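Local atomic coordinates of 4-hydroxy-3-methylbut-2-enyl diphosphate reductase, apicoplast (Plasmodium falciparum, PDB entry 4N7B), a protein that catalyses the reductive conversion of 4-hydroxy-3-methylbut-2-enyl diphosphate into isopentenyl and dimethylallyl diphosphate, the last step of the MEP pathway of isoprenoid biosynthesis. Residues C413-T416 with T417-T421. Numbering follows the deposited sequence.
With F3S (Fe3-s4 cluster), chain B.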
ATOM      1  N   CYS A 413      -8.387  -0.033  -1.838  1.00 25.27           N
ATOM      2  CA  CYS A 413      -8.141  -0.631  -3.168  1.00 22.17           C
ATOM      3  C   CYS A 413      -8.407  -2.147  -3.248  1.00 26.20           C
ATOM      4  O   CYS A 413      -8.508  -2.851  -2.234  1.00 25.92           O
ATOM      5  CB  CYS A 413      -6.702  -0.351  -3.607  1.00 21.69           C
ATOM      6  SG  CYS A 413      -5.462  -1.294  -2.706  1.00 27.40           S
ATOM      7  N   TYR A 414      -8.489  -2.635  -4.482  1.00 25.10           N
ATOM      8  CA  TYR A 414      -8.853  -4.006  -4.761  1.00 24.87           C
ATOM      9  C   TYR A 414      -7.845  -4.941  -4.083  1.00 23.43           C
ATOM     10  O   TYR A 414      -8.209  -6.021  -3.604  1.00 27.11           O
ATOM     11  CB  TYR A 414      -8.902  -4.238  -6.304  1.00 22.38           C
ATOM     12  CG  TYR A 414      -7.531  -4.391  -6.882  1.00 23.14           C
ATOM     13  CD1 TYR A 414      -6.713  -3.281  -7.088  1.00 22.10           C
ATOM     14  CD2 TYR A 414      -7.012  -5.652  -7.149  1.00 23.38           C
ATOM     15  CE1 TYR A 414      -5.427  -3.437  -7.572  1.00 27.25           C
ATOM     16  CE2 TYR A 414      -5.739  -5.812  -7.635  1.00 28.83           C
ATOM     17  CZ  TYR A 414      -4.951  -4.714  -7.842  1.00 28.98           C
ATOM     18  OH  TYR A 414      -3.684  -4.890  -8.320  1.00 27.28           O
ATOM     19  N   ALA A 415      -6.575  -4.531  -4.026  1.00 22.76           N
ATOM     20  CA  ALA A 415      -5.519  -5.428  -3.529  1.00 19.87           C
ATOM     21  C   ALA A 415      -5.605  -5.600  -2.027  1.00 21.46           C
ATOM     22  O   ALA A 415      -5.437  -6.703  -1.497  1.00 23.94           O
ATOM     23  CB  ALA A 415      -4.137  -4.921  -3.926  1.00 22.21           C
ATOM     24  N   THR A 416      -5.894  -4.504  -1.340  1.00 26.29           N
ATOM     25  CA  THR A 416      -6.071  -4.514   0.113  1.00 19.48           C
ATOM     26  C   THR A 416      -7.304  -5.368   0.477  1.00 26.95           C
ATOM     27  O   THR A 416      -7.249  -6.304   1.292  1.00 23.19           O
ATOM     28  CB  THR A 416      -6.234  -3.091   0.574  1.00 22.55           C
ATOM     29  OG1 THR A 416      -5.021  -2.375   0.295  1.00 19.66           O
ATOM     30  CG2 THR A 416      -6.548  -3.009   2.057  1.00 25.04           C
ATOM     31  N   THR A 417      -8.409  -5.076  -0.187  1.00 24.51           N
ATOM     32  CA  THR A 417      -9.653  -5.814   0.024  1.00 26.97           C
ATOM     33  C   THR A 417      -9.442  -7.313  -0.223  1.00 27.22           C
ATOM     34  O   THR A 417      -9.820  -8.165   0.576  1.00 30.07           O
ATOM     35  CB  THR A 417     -10.738  -5.314  -0.965  1.00 22.62           C
ATOM     36  OG1 THR A 417     -11.063  -3.962  -0.659  1.00 34.93           O
ATOM     37  CG2 THR A 417     -11.991  -6.174  -0.893  1.00 27.16           C
ATOM     38  N   ASN A 418      -8.838  -7.627  -1.353  1.00 21.67           N
ATOM     39  CA  ASN A 418      -8.667  -9.003  -1.742  1.00 27.25           C
ATOM     40  C   ASN A 418      -7.758  -9.754  -0.794  1.00 21.99           C
ATOM     41  O   ASN A 418      -8.024 -10.909  -0.454  1.00 20.85           O
ATOM     42  CB  ASN A 418      -8.086  -9.091  -3.153  1.00 24.66           C
ATOM     43  CG  ASN A 418      -9.080  -8.712  -4.230  1.00 26.54           C
ATOM     44  OD1 ASN A 418     -10.268  -8.564  -3.979  1.00 24.62           O
ATOM     45  ND2 ASN A 418      -8.590  -8.598  -5.465  1.00 29.88           N
ATOM     46  N   ARG A 419      -6.650  -9.150  -0.396  1.00 19.26           N
ATOM     47  CA  ARG A 419      -5.735  -9.876   0.474  1.00 21.55           C
ATOM     48  C   ARG A 419      -6.325 -10.105   1.872  1.00 25.57           C
ATOM     49  O   ARG A 419      -6.189 -11.202   2.410  1.00 25.57           O
ATOM     50  CB  ARG A 419      -4.381  -9.168   0.547  1.00 25.80           C
ATOM     51  CG  ARG A 419      -3.490  -9.542  -0.633  1.00 26.77           C
ATOM     52  CD  ARG A 419      -2.720  -8.355  -1.150  1.00 24.51           C
ATOM     53  NE  ARG A 419      -2.100  -8.682  -2.425  1.00 25.23           N
ATOM     54  CZ  ARG A 419      -2.737  -8.666  -3.594  1.00 22.57           C
ATOM     55  NH1 ARG A 419      -4.025  -8.334  -3.663  1.00 21.22           N
ATOM     56  NH2 ARG A 419      -2.085  -8.993  -4.698  1.00 27.69           N
ATOM     57  N   GLN A 420      -6.983  -9.096   2.458  1.00 20.53           N
ATOM     58  CA  GLN A 420      -7.643  -9.268   3.761  1.00 22.49           C
ATOM     59  C   GLN A 420      -8.789 -10.257   3.665  1.00 20.36           C
ATOM     60  O   GLN A 420      -8.958 -11.122   4.522  1.00 21.72           O
ATOM     61  CB  GLN A 420      -8.176  -7.929   4.293  1.00 20.13           C
ATOM     62  CG  GLN A 420      -7.093  -6.995   4.795  1.00 25.67           C
ATOM     63  CD  GLN A 420      -7.623  -5.612   5.168  1.00 29.37           C
ATOM     64  OE1 GLN A 420      -8.775  -5.468   5.581  1.00 21.99           O
ATOM     65  NE2 GLN A 420      -6.788  -4.590   5.001  1.00 27.36           N
ATOM     66  N   THR A 421      -9.575 -10.154   2.602  1.00 23.51           N
ATOM     67  CA  THR A 421     -10.739 -11.025   2.454  1.00 23.22           C
ATOM     68  C   THR A 421     -10.319 -12.507   2.406  1.00 28.46           C
ATOM     69  O   THR A 421     -10.927 -13.367   3.068  1.00 28.88           O
ATOM     70  CB  THR A 421     -11.565 -10.659   1.208  1.00 24.34           C
ATOM     71  OG1 THR A 421     -12.078  -9.325   1.357  1.00 27.40           O
ATOM     72  CG2 THR A 421     -12.739 -11.639   1.026  1.00 29.71           C
TER
HETATM   73 FE1  F3S B 401      -1.118  -1.448  -4.441  1.00 26.99          FE
HETATM   74 FE3  F3S B 401      -2.173   0.810  -5.463  1.00 26.63          FE
HETATM   75 FE4  F3S B 401      -3.459  -0.630  -3.594  1.00 26.91          FE
HETATM   76  S1  F3S B 401      -0.123   0.484  -4.729  1.00 24.12           S
HETATM   77  S2  F3S B 401      -1.883  -1.599  -2.356  1.00 27.48           S
HETATM   78  S3  F3S B 401      -2.963  -1.221  -5.666  1.00 22.68           S
HETATM   79  S4  F3S B 401      -3.377   1.561  -3.758  1.00 30.32           S
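The ring of Tyr-414 meets the amide of Asn-418 at the ring's edge: ND2 comes in near the ring plane, 3.7 Å from CD2, with the two planes turned 81° apart. One face of the ring carries the methyl of Ala-415, centred over it, and obliquely to the ring lies sulfide S3 of the bound Fe3-S4 cluster, 3.8 Å from CE1. With CG between the backbone N and the carbonyl carbon (chi1 78°), the ring swings back toward the cluster, and its hydroxyl bonds to Lys-232 N.

A second flat group, the guanidinium of Arg-419, has Ala-415 O at its edge. The chain bends at chi2 (140°) and curls back along its own helix, so that NH1 donates to Ala-415 O at 3.1 Å, the oxygen lying somewhat out of the guanidinium plane. NH1 also packs on Ala-415 CB, 3.4 Å away. That carbonyl also takes the helical bond from Arg-419 N, and two donors from one residue grip it. NH1 further forms a salt bridge with Glu-515, whose OE2 also accepts from Asn-418 ND2, tying two helix residues to one carboxylate. On another side of the helix, Thr-416 and Gln-420 run side by side, CG2 against NE2 at 3.4 Å, while the Gln-420 amide bonds to the backbone of Leu-385 and Met-387.

Just before the first turn, Cys-413 SG binds iron FE4 at 2.3 Å and accepts from Thr-416 N at 3.5 Å, a usual length for sulfur, and so caps the helix. Thr-417 N closes the turn on Cys-413 O. The helix N-terminus and the Thr-416 N-H would be expected to stabilise negative charge on the thiolate. Cys-413, with Cys-231 and Cys-315, holds the cluster in the central active site of this IspH-family reductase; it is the ligand that also N-caps helix 414-427.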